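Local coordinates for DUF1254 domain-containing protein (Vibrio parahaemolyticus, PDB 3U07), which is of unknown function, pairing a DUF1254 region with a DUF1214 region in a single polypeptide that is probably made with a signal peptide, at residues Pro275-Leu283 with Asp419-Gln427; Val344-Asn355 with Lys406-Ala417. The protein carries 2 engineered substitutions. All blocks are in the same frame, centred on the assembly; numbering follows the deposited sequence.

Interaction 1. Residues Pro275-Leu283 with Asp419-Gln427; sequences PKMTDARTL and DAIQSGEYQ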
loop_
_atom_site.group_PDB
_atom_site.type_symbol
_atom_site.label_atom_id
_atom_site.label_comp_id
_atom_site.label_asym_id
_atom_site.label_seq_id
_atom_site.Cartn_x
_atom_site.Cartn_y
_atom_site.Cartn_z
ATOM N N PRO A 275 11.862 8.117 12.334
ATOM C CA PRO A 275 11.384 9.502 12.394
ATOM C C PRO A 275 12.057 10.528 11.487
ATOM O O PRO A 275 11.510 11.605 11.271
ATOM C CB PRO A 275 11.525 9.848 13.872
ATOM C CG PRO A 275 12.725 9.059 14.278
ATOM C CD PRO A 275 12.463 7.718 13.621
ATOM N N LYS A 276 13.224 10.204 10.947
ATOM C CA LYS A 276 13.919 11.140 10.075
ATOM C C LYS A 276 13.491 11.043 8.608
ATOM O O LYS A 276 14.008 11.766 7.760
ATOM C CB LYS A 276 15.426 10.920 10.170
ATOM C CG LYS A 276 15.932 10.692 11.580
ATOM C CD LYS A 276 17.443 10.782 11.629
ATOM C CE LYS A 276 17.986 10.305 12.959
ATOM N NZ LYS A 276 19.456 10.507 13.020
HETATM N N MSE A 277 12.544 10.162 8.304
HETATM C CA MSE A 277 12.101 9.994 6.920
HETATM C C MSE A 277 10.975 10.939 6.518
HETATM O O MSE A 277 9.902 10.918 7.119
HETATM C CB MSE A 277 11.659 8.554 6.682
HETATM C CG MSE A 277 12.318 7.940 5.478
HETATM SE SE MSE A 277 14.021 7.166 5.900
HETATM C CE MSE A 277 15.124 8.725 6.214
ATOM N N THR A 278 11.209 11.738 5.478
ATOM C CA THR A 278 10.207 12.704 5.024
ATOM C C THR A 278 9.763 12.581 3.562
ATOM O O THR A 278 8.666 13.018 3.211
ATOM C CB THR A 278 10.707 14.143 5.236
ATOM O OG1 THR A 278 11.783 14.413 4.331
ATOM C CG2 THR A 278 11.211 14.326 6.661
ATOM N N ASP A 279 10.606 11.997 2.714
ATOM C CA ASP A 279 10.288 11.854 1.290
ATOM C C ASP A 279 9.749 10.467 0.920
ATOM O O ASP A 279 10.520 9.524 0.719
ATOM C CB ASP A 279 11.531 12.151 0.455
ATOM C CG ASP A 279 11.220 12.265 -1.016
ATOM O OD1 ASP A 279 10.197 11.687 -1.447
ATOM O OD2 ASP A 279 11.996 12.922 -1.740
ATOM N N ALA A 280 8.428 10.355 0.803
ATOM C CA ALA A 280 7.782 9.084 0.480
ATOM C C ALA A 280 8.307 8.407 -0.788
ATOM O O ALA A 280 8.270 7.182 -0.905
ATOM C CB ALA A 280 6.269 9.285 0.371
ATOM N N ARG A 281 8.796 9.196 -1.737
ATOM C CA ARG A 281 9.307 8.642 -2.986
ATOM C C ARG A 281 10.530 7.745 -2.784
ATOM O O ARG A 281 10.894 6.967 -3.665
ATOM C CB ARG A 281 9.652 9.778 -3.951
ATOM C CG ARG A 281 8.478 10.687 -4.290
ATOM C CD ARG A 281 8.954 11.861 -5.124
ATOM N NE ARG A 281 10.004 12.613 -4.440
ATOM C CZ ARG A 281 10.701 13.596 -5.002
ATOM N NH1 ARG A 281 10.455 13.944 -6.256
ATOM N NH2 ARG A 281 11.644 14.227 -4.315
ATOM N N THR A 282 11.167 7.854 -1.624
ATOM C CA THR A 282 12.339 7.042 -1.338
ATOM C C THR A 282 11.950 5.804 -0.552
ATOM O O THR A 282 12.773 4.919 -0.347
ATOM C CB THR A 282 13.375 7.807 -0.488
ATOM O OG1 THR A 282 12.822 8.071 0.805
ATOM C CG2 THR A 282 13.757 9.127 -1.152
ATOM N N LEU A 283 10.688 5.745 -0.131
ATOM C CA LEU A 283 10.182 4.648 0.689
ATOM C C LEU A 283 9.266 3.651 0.008
ATOM O O LEU A 283 9.241 2.475 0.372
ATOM C CB LEU A 283 9.422 5.218 1.885
ATOM C CG LEU A 283 10.139 6.271 2.723
ATOM C CD1 LEU A 283 9.165 6.855 3.738
ATOM C CD2 LEU A 283 11.337 5.648 3.406
ATOM N N ASP A 419 4.923 16.672 -7.583
ATOM C CA ASP A 419 6.167 16.398 -6.874
ATOM C C ASP A 419 6.247 16.925 -5.443
ATOM O O ASP A 419 6.645 16.195 -4.536
ATOM C CB ASP A 419 7.370 16.926 -7.671
ATOM C CG ASP A 419 7.578 16.187 -8.984
ATOM O OD1 ASP A 419 7.045 15.068 -9.133
ATOM O OD2 ASP A 419 8.288 16.719 -9.862
ATOM N N ALA A 420 5.870 18.185 -5.241
ATOM C CA ALA A 420 5.934 18.801 -3.916
ATOM C C ALA A 420 5.167 18.021 -2.854
ATOM O O ALA A 420 5.603 17.921 -1.708
ATOM C CB ALA A 420 5.428 20.242 -3.989
ATOM N N ILE A 421 4.020 17.473 -3.233
ATOM C CA ILE A 421 3.226 16.689 -2.300
ATOM C C ILE A 421 3.899 15.332 -2.081
ATOM O O ILE A 421 3.990 14.843 -0.955
ATOM C CB ILE A 421 1.796 16.468 -2.841
ATOM C CG1 ILE A 421 1.009 17.784 -2.773
ATOM C CG2 ILE A 421 1.106 15.368 -2.047
ATOM C CD1 ILE A 421 -0.354 17.746 -3.467
ATOM N N GLN A 422 4.377 14.735 -3.171
ATOM C CA GLN A 422 5.042 13.432 -3.130
ATOM C C GLN A 422 6.303 13.402 -2.279
ATOM O O GLN A 422 6.541 12.446 -1.544
ATOM C CB GLN A 422 5.434 12.993 -4.540
ATOM C CG GLN A 422 4.293 12.616 -5.467
ATOM C CD GLN A 422 4.789 12.347 -6.875
ATOM O OE1 GLN A 422 5.762 11.616 -7.071
ATOM N NE2 GLN A 422 4.126 12.935 -7.863
ATOM N N SER A 423 7.106 14.454 -2.389
ATOM C CA SER A 423 8.378 14.546 -1.677
ATOM C C SER A 423 8.291 14.890 -0.200
ATOM O O SER A 423 9.265 14.728 0.536
ATOM C CB SER A 423 9.267 15.581 -2.362
ATOM O OG SER A 423 8.735 16.882 -2.176
ATOM N N GLY A 424 7.135 15.372 0.235
ATOM C CA GLY A 424 6.984 15.752 1.626
ATOM C C GLY A 424 7.120 17.256 1.808
ATOM O O GLY A 424 6.907 17.775 2.900
ATOM N N GLU A 425 7.471 17.962 0.736
ATOM C CA GLU A 425 7.630 19.412 0.799
ATOM C C GLU A 425 6.307 20.078 1.182
ATOM O O GLU A 425 6.226 20.781 2.188
ATOM C CB GLU A 425 8.125 19.944 -0.551
ATOM C CG GLU A 425 8.482 21.422 -0.556
ATOM C CD GLU A 425 9.104 21.868 -1.869
ATOM O OE1 GLU A 425 8.563 21.509 -2.935
ATOM O OE2 GLU A 425 10.127 22.583 -1.838
ATOM N N TYR A 426 5.270 19.844 0.385
ATOM C CA TYR A 426 3.954 20.419 0.654
ATOM C C TYR A 426 3.519 20.103 2.081
ATOM O O TYR A 426 3.616 18.962 2.529
ATOM C CB TYR A 426 2.924 19.851 -0.321
ATOM C CG TYR A 426 1.492 20.242 -0.017
ATOM C CD1 TYR A 426 0.956 21.444 -0.485
ATOM C CD2 TYR A 426 0.662 19.391 0.710
ATOM C CE1 TYR A 426 -0.375 21.781 -0.243
ATOM C CE2 TYR A 426 -0.667 19.718 0.958
ATOM C CZ TYR A 426 -1.179 20.910 0.476
ATOM O OH TYR A 426 -2.504 21.216 0.687
ATOM N N GLN A 427 3.032 21.116 2.789
ATOM C CA GLN A 427 2.580 20.936 4.162
ATOM C C GLN A 427 1.060 20.950 4.225
ATOM O O GLN A 427 0.404 21.712 3.521
ATOM C CB GLN A 427 3.146 22.044 5.055
ATOM C CG GLN A 427 4.665 22.081 5.112
ATOM C CD GLN A 427 5.250 20.834 5.744
ATOM O OE1 GLN A 427 5.098 20.605 6.945
ATOM N NE2 GLN A 427 5.917 20.014 4.937
HETATM O O HOH W 1 11.117 15.746 2.232
HETATM O O HOH W 2 8.119 13.057 -7.931
#
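Van der Waals contact between Arg-281, in the loop following helix 253-273, and the end of the short helix 419-423 makes up much of this joint. The guanidinium lays one face over Ser-423, whose CB sits 3.4 Å from Arg-281 NH2, and Arg-281 CD rests on Gln-422 CB at 3.7 Å; the two side chains cross at about a right angle. A bend at chi3 (-57°) turns the guanidinium back toward Asp-279. There a side-on salt bridge forms within the loop: Arg-281 NE meets Asp-279 OD1 at 3.1 Å and Arg-281 NH2 meets Asp-279 OD2 at 2.9 Å, both oxygens in the guanidinium plane. Asp-279 OD1 also accepts from the backbone N of Arg-281, closing an Asx turn. The backbones touch through CA-H...O approaches, Asp-279 CA standing 3.1 Å from Ser-423 O. Water does the polar bridging. One molecule joins Thr-278 OG1 to Ser-423 O; a second accepts from Arg-281 NH1 and donates to Asp-419 OD1 and Gln-422 OE1, while Gln-422 NE2 turns to Ala-417 O. With no direct hydrogen bond from loop to helix, the joint relies on water and on a guanidinium whose rotation is fixed by its own loop's carboxylate.

Interaction 2. Residues Val344-Asn355 with Lys406-Ala417; sequences VSEFWSVTIYGN and KPFYAIMRFYGA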
loop_
_atom_site.group_PDB
_atom_site.type_symbol
_atom_site.label_atom_id
_atom_site.label_comp_id
_atom_site.label_asym_id
_atom_site.label_seq_id
_atom_site.Cartn_x
_atom_site.Cartn_y
_atom_site.Cartn_z
ATOM N N VAL A 344 -3.439 18.116 -7.342
ATOM C CA VAL A 344 -3.656 16.701 -7.637
ATOM C C VAL A 344 -4.385 16.561 -8.970
ATOM O O VAL A 344 -5.218 17.395 -9.324
ATOM C CB VAL A 344 -4.490 15.990 -6.554
ATOM C CG1 VAL A 344 -3.827 16.150 -5.200
ATOM C CG2 VAL A 344 -5.899 16.530 -6.545
ATOM N N SER A 345 -4.078 15.502 -9.709
ATOM C CA SER A 345 -4.707 15.299 -11.007
ATOM C C SER A 345 -6.052 14.610 -10.876
ATOM O O SER A 345 -6.937 14.796 -11.709
ATOM C CB SER A 345 -3.803 14.454 -11.917
ATOM O OG SER A 345 -3.761 13.099 -11.488
ATOM N N GLU A 346 -6.216 13.816 -9.824
ATOM C CA GLU A 346 -7.462 13.089 -9.644
ATOM C C GLU A 346 -8.403 13.710 -8.622
ATOM O O GLU A 346 -9.437 14.269 -8.986
ATOM C CB GLU A 346 -7.156 11.635 -9.271
ATOM C CG GLU A 346 -6.170 10.971 -10.216
ATOM C CD GLU A 346 -6.516 11.222 -11.672
ATOM O OE1 GLU A 346 -7.604 10.794 -12.115
ATOM O OE2 GLU A 346 -5.698 11.852 -12.369
ATOM N N PHE A 347 -8.068 13.597 -7.341
ATOM C CA PHE A 347 -8.918 14.176 -6.302
ATOM C C PHE A 347 -8.236 14.126 -4.946
ATOM O O PHE A 347 -7.177 13.519 -4.798
ATOM C CB PHE A 347 -10.262 13.439 -6.236
ATOM C CG PHE A 347 -10.194 12.074 -5.596
ATOM C CD1 PHE A 347 -10.505 11.905 -4.247
ATOM C CD2 PHE A 347 -9.862 10.947 -6.350
ATOM C CE1 PHE A 347 -10.495 10.634 -3.658
ATOM C CE2 PHE A 347 -9.845 9.668 -5.772
ATOM C CZ PHE A 347 -10.165 9.513 -4.423
ATOM N N TRP A 348 -8.835 14.783 -3.960
ATOM C CA TRP A 348 -8.280 14.779 -2.615
ATOM C C TRP A 348 -9.393 14.720 -1.580
ATOM O O TRP A 348 -10.570 14.893 -1.907
ATOM C CB TRP A 348 -7.401 16.012 -2.383
ATOM C CG TRP A 348 -8.078 17.315 -2.650
ATOM C CD1 TRP A 348 -8.039 18.036 -3.806
ATOM C CD2 TRP A 348 -8.899 18.058 -1.741
ATOM N NE1 TRP A 348 -8.781 19.185 -3.676
ATOM C CE2 TRP A 348 -9.322 19.223 -2.419
ATOM C CE3 TRP A 348 -9.320 17.852 -0.419
ATOM C CZ2 TRP A 348 -10.147 20.183 -1.820
ATOM C CZ3 TRP A 348 -10.142 18.806 0.177
ATOM C CH2 TRP A 348 -10.546 19.957 -0.526
ATOM N N SER A 349 -9.018 14.466 -0.331
ATOM C CA SER A 349 -9.995 14.359 0.742
ATOM C C SER A 349 -9.326 14.499 2.107
ATOM O O SER A 349 -8.114 14.358 2.231
ATOM C CB SER A 349 -10.679 12.994 0.670
ATOM O OG SER A 349 -9.726 11.951 0.853
ATOM N N VAL A 350 -10.124 14.802 3.124
ATOM C CA VAL A 350 -9.619 14.896 4.483
ATOM C C VAL A 350 -10.640 14.102 5.288
ATOM O O VAL A 350 -11.843 14.325 5.173
ATOM C CB VAL A 350 -9.501 16.375 4.978
ATOM C CG1 VAL A 350 -9.546 17.317 3.802
ATOM C CG2 VAL A 350 -10.568 16.699 5.996
ATOM N N THR A 351 -10.157 13.149 6.075
ATOM C CA THR A 351 -11.037 12.290 6.862
ATOM C C THR A 351 -10.739 12.401 8.352
ATOM O O THR A 351 -9.591 12.582 8.752
ATOM C CB THR A 351 -10.881 10.811 6.414
ATOM O OG1 THR A 351 -11.061 10.725 4.992
ATOM C CG2 THR A 351 -11.907 9.919 7.107
ATOM N N ILE A 352 -11.780 12.279 9.168
ATOM C CA ILE A 352 -11.636 12.379 10.615
ATOM C C ILE A 352 -11.631 11.022 11.308
ATOM O O ILE A 352 -12.479 10.175 11.036
ATOM C CB ILE A 352 -12.774 13.234 11.219
ATOM C CG1 ILE A 352 -12.753 14.631 10.595
ATOM C CG2 ILE A 352 -12.636 13.302 12.738
ATOM C CD1 ILE A 352 -11.406 15.335 10.705
ATOM N N TYR A 353 -10.674 10.835 12.212
ATOM C CA TYR A 353 -10.543 9.591 12.964
ATOM C C TYR A 353 -10.365 9.902 14.451
ATOM O O TYR A 353 -9.788 10.931 14.811
ATOM C CB TYR A 353 -9.319 8.805 12.483
ATOM C CG TYR A 353 -9.338 8.426 11.020
ATOM C CD1 TYR A 353 -9.852 7.196 10.601
ATOM C CD2 TYR A 353 -8.833 9.294 10.053
ATOM C CE1 TYR A 353 -9.860 6.842 9.255
ATOM C CE2 TYR A 353 -8.838 8.951 8.704
ATOM C CZ TYR A 353 -9.350 7.726 8.313
ATOM O OH TYR A 353 -9.346 7.390 6.980
ATOM N N GLY A 354 -10.858 9.014 15.310
ATOM C CA GLY A 354 -10.701 9.217 16.738
ATOM C C GLY A 354 -9.334 8.696 17.141
ATOM O O GLY A 354 -8.895 7.662 16.642
ATOM N N ASN A 355 -8.643 9.400 18.029
ATOM C CA ASN A 355 -7.320 8.953 18.456
ATOM C C ASN A 355 -7.365 7.651 19.255
ATOM O O ASN A 355 -6.398 6.883 19.262
ATOM C CB ASN A 355 -6.639 10.021 19.315
ATOM C CG ASN A 355 -6.118 11.180 18.501
ATOM O OD1 ASN A 355 -6.878 12.049 18.084
ATOM N ND2 ASN A 355 -4.812 11.193 18.256
ATOM N N LYS A 406 -14.101 14.185 21.338
ATOM C CA LYS A 406 -12.902 13.578 21.903
ATOM C C LYS A 406 -11.696 13.905 21.031
ATOM O O LYS A 406 -11.836 14.532 19.986
ATOM C CB LYS A 406 -13.078 12.060 21.979
ATOM C CG LYS A 406 -13.509 11.418 20.665
ATOM C CD LYS A 406 -13.263 9.913 20.672
ATOM C CE LYS A 406 -13.799 9.257 19.405
ATOM N NZ LYS A 406 -13.531 7.791 19.380
ATOM N N PRO A 407 -10.492 13.505 21.462
ATOM C CA PRO A 407 -9.321 13.800 20.634
ATOM C C PRO A 407 -9.480 13.107 19.281
ATOM O O PRO A 407 -9.924 11.961 19.210
ATOM C CB PRO A 407 -8.170 13.221 21.453
ATOM C CG PRO A 407 -8.637 13.435 22.866
ATOM C CD PRO A 407 -10.084 12.991 22.783
ATOM N N PHE A 408 -9.124 13.808 18.211
ATOM C CA PHE A 408 -9.237 13.256 16.870
ATOM C C PHE A 408 -8.060 13.713 16.029
ATOM O O PHE A 408 -7.300 14.597 16.427
ATOM C CB PHE A 408 -10.537 13.733 16.216
ATOM C CG PHE A 408 -10.573 15.222 15.932
ATOM C CD1 PHE A 408 -10.118 15.725 14.714
ATOM C CD2 PHE A 408 -11.059 16.118 16.888
ATOM C CE1 PHE A 408 -10.151 17.097 14.448
ATOM C CE2 PHE A 408 -11.096 17.489 16.633
ATOM C CZ PHE A 408 -10.642 17.981 15.412
ATOM N N TYR A 409 -7.889 13.080 14.875
ATOM C CA TYR A 409 -6.845 13.491 13.956
ATOM C C TYR A 409 -7.455 13.481 12.569
ATOM O O TYR A 409 -8.476 12.832 12.332
ATOM C CB TYR A 409 -5.612 12.584 14.021
ATOM C CG TYR A 409 -5.847 11.118 13.738
ATOM C CD1 TYR A 409 -6.280 10.256 14.745
ATOM C CD2 TYR A 409 -5.591 10.584 12.473
ATOM C CE1 TYR A 409 -6.446 8.896 14.501
ATOM C CE2 TYR A 409 -5.757 9.224 12.214
ATOM C CZ TYR A 409 -6.184 8.387 13.235
ATOM O OH TYR A 409 -6.353 7.042 12.998
ATOM N N ALA A 410 -6.849 14.226 11.658
ATOM C CA ALA A 410 -7.355 14.304 10.303
ATOM C C ALA A 410 -6.310 13.775 9.342
ATOM O O ALA A 410 -5.127 14.069 9.485
ATOM C CB ALA A 410 -7.705 15.758 9.957
ATOM N N ILE A 411 -6.760 12.978 8.378
ATOM C CA ILE A 411 -5.877 12.417 7.362
ATOM C C ILE A 411 -6.261 12.993 6.005
ATOM O O ILE A 411 -7.396 12.830 5.560
ATOM C CB ILE A 411 -6.011 10.882 7.261
ATOM C CG1 ILE A 411 -5.450 10.209 8.518
ATOM C CG2 ILE A 411 -5.307 10.389 5.997
ATOM C CD1 ILE A 411 -3.951 10.362 8.696
HETATM N N MSE A 412 -5.329 13.679 5.353
HETATM C CA MSE A 412 -5.608 14.232 4.036
HETATM C C MSE A 412 -4.978 13.294 3.001
HETATM O O MSE A 412 -3.825 12.880 3.138
HETATM C CB MSE A 412 -5.026 15.641 3.901
HETATM C CG MSE A 412 -5.511 16.385 2.660
HETATM SE SE MSE A 412 -5.068 18.283 2.672
HETATM C CE MSE A 412 -5.640 18.670 4.465
ATOM N N ARG A 413 -5.748 12.940 1.980
ATOM C CA ARG A 413 -5.252 12.045 0.942
ATOM C C ARG A 413 -5.193 12.742 -0.413
ATOM O O ARG A 413 -6.078 13.524 -0.765
ATOM C CB ARG A 413 -6.129 10.789 0.877
ATOM C CG ARG A 413 -6.030 9.932 2.137
ATOM C CD ARG A 413 -6.830 8.649 2.023
ATOM N NE ARG A 413 -6.534 7.731 3.124
ATOM C CZ ARG A 413 -7.187 7.702 4.282
ATOM N NH1 ARG A 413 -8.189 8.539 4.508
ATOM N NH2 ARG A 413 -6.832 6.835 5.221
ATOM N N PHE A 414 -4.131 12.464 -1.159
ATOM C CA PHE A 414 -3.934 13.075 -2.470
ATOM C C PHE A 414 -3.729 11.991 -3.528
ATOM O O PHE A 414 -2.819 11.167 -3.428
ATOM C CB PHE A 414 -2.713 14.001 -2.446
ATOM C CG PHE A 414 -2.665 14.928 -1.259
ATOM C CD1 PHE A 414 -2.258 14.463 -0.011
ATOM C CD2 PHE A 414 -3.008 16.274 -1.394
ATOM C CE1 PHE A 414 -2.190 15.322 1.088
ATOM C CE2 PHE A 414 -2.944 17.148 -0.300
ATOM C CZ PHE A 414 -2.533 16.671 0.942
ATOM N N TYR A 415 -4.583 12.004 -4.542
ATOM C CA TYR A 415 -4.515 11.031 -5.626
ATOM C C TYR A 415 -4.069 11.743 -6.896
ATOM O O TYR A 415 -4.790 12.583 -7.427
ATOM C CB TYR A 415 -5.891 10.404 -5.820
ATOM C CG TYR A 415 -6.388 9.690 -4.585
ATOM C CD1 TYR A 415 -6.102 8.340 -4.370
ATOM C CD2 TYR A 415 -7.110 10.372 -3.612
ATOM C CE1 TYR A 415 -6.527 7.689 -3.213
ATOM C CE2 TYR A 415 -7.534 9.734 -2.452
ATOM C CZ TYR A 415 -7.241 8.396 -2.257
ATOM O OH TYR A 415 -7.654 7.771 -1.105
ATOM N N GLY A 416 -2.874 11.405 -7.371
ATOM C CA GLY A 416 -2.344 12.036 -8.564
ATOM C C GLY A 416 -1.649 13.332 -8.188
ATOM O O GLY A 416 -1.674 14.311 -8.939
ATOM N N ALA A 417 -1.018 13.326 -7.017
ATOM C CA ALA A 417 -0.312 14.488 -6.490
ATOM C C ALA A 417 0.936 14.851 -7.281
ATOM O O ALA A 417 1.548 13.991 -7.912
ATOM C CB ALA A 417 0.066 14.237 -5.040
HETATM O O HOH W 3 -8.928 11.404 3.602
#
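Tyr-353 OH is gripped end-on by Arg-413, which donates from NH1 at 3.0 Å and from NH2 at 3.1 Å; the hydroxyl lies near the guanidinium plane and also bonds Ile-78 O. The Arg-413 chain runs extended from CG to NE, past Ile-411, whose CG2 covers one guanidinium face over its centre. A water among buried side chains accepts from Arg-413 NH1, donates to Ile-411 O and bonds Ser-349 OG and Thr-351 OG1. Ser-349 OG also hydrogen-bonds Asp-81 OD2, the carboxylate oxygen that Tyr-415 OH uses too. Further along this face, Phe-347 and Tyr-415 form an offset stack, centroids 4.1 Å apart and planes at 16°. Tyr-353 CB sits over the Tyr-409 ring in a CH-pi contact, 3.6 Å from its centroid. The opposite face is apolar: Ile-352 CD1 meets Ala-410 CB at 3.8 Å, and Val-344 CG1 touches Phe-414 at the ring edge. Strands 347-354 and 408-414 pair antiparallel, with a classic beta bulge where Glu-346 and Phe-347 both face Tyr-415. The central pair of this four-stranded sheet thus has one purely apolar side and one mixing stacked rings with hydroxyls, water and a buried arginine, its charge probably eased by phenol and water oxygens.

Interaction 2 is the buried centre of an antiparallel sheet in the DUF1214 region, whereas interaction 1 is a smaller surface joint between a loop and a short helix. They share a piece of chain: strand 408-417 runs almost directly into helix 419-423, and the chain between 275-283 and 419-427 includes both strands of interaction 2. Ile-421 and Tyr-426 pack on Phe-414 across the junction, where the Gln-422 amide also links the two contacts. Direct backbone bonds hold the strands; the loop and helix meet through water and packing. Each uses an arginine, one paired with a carboxylate, the other with a phenol.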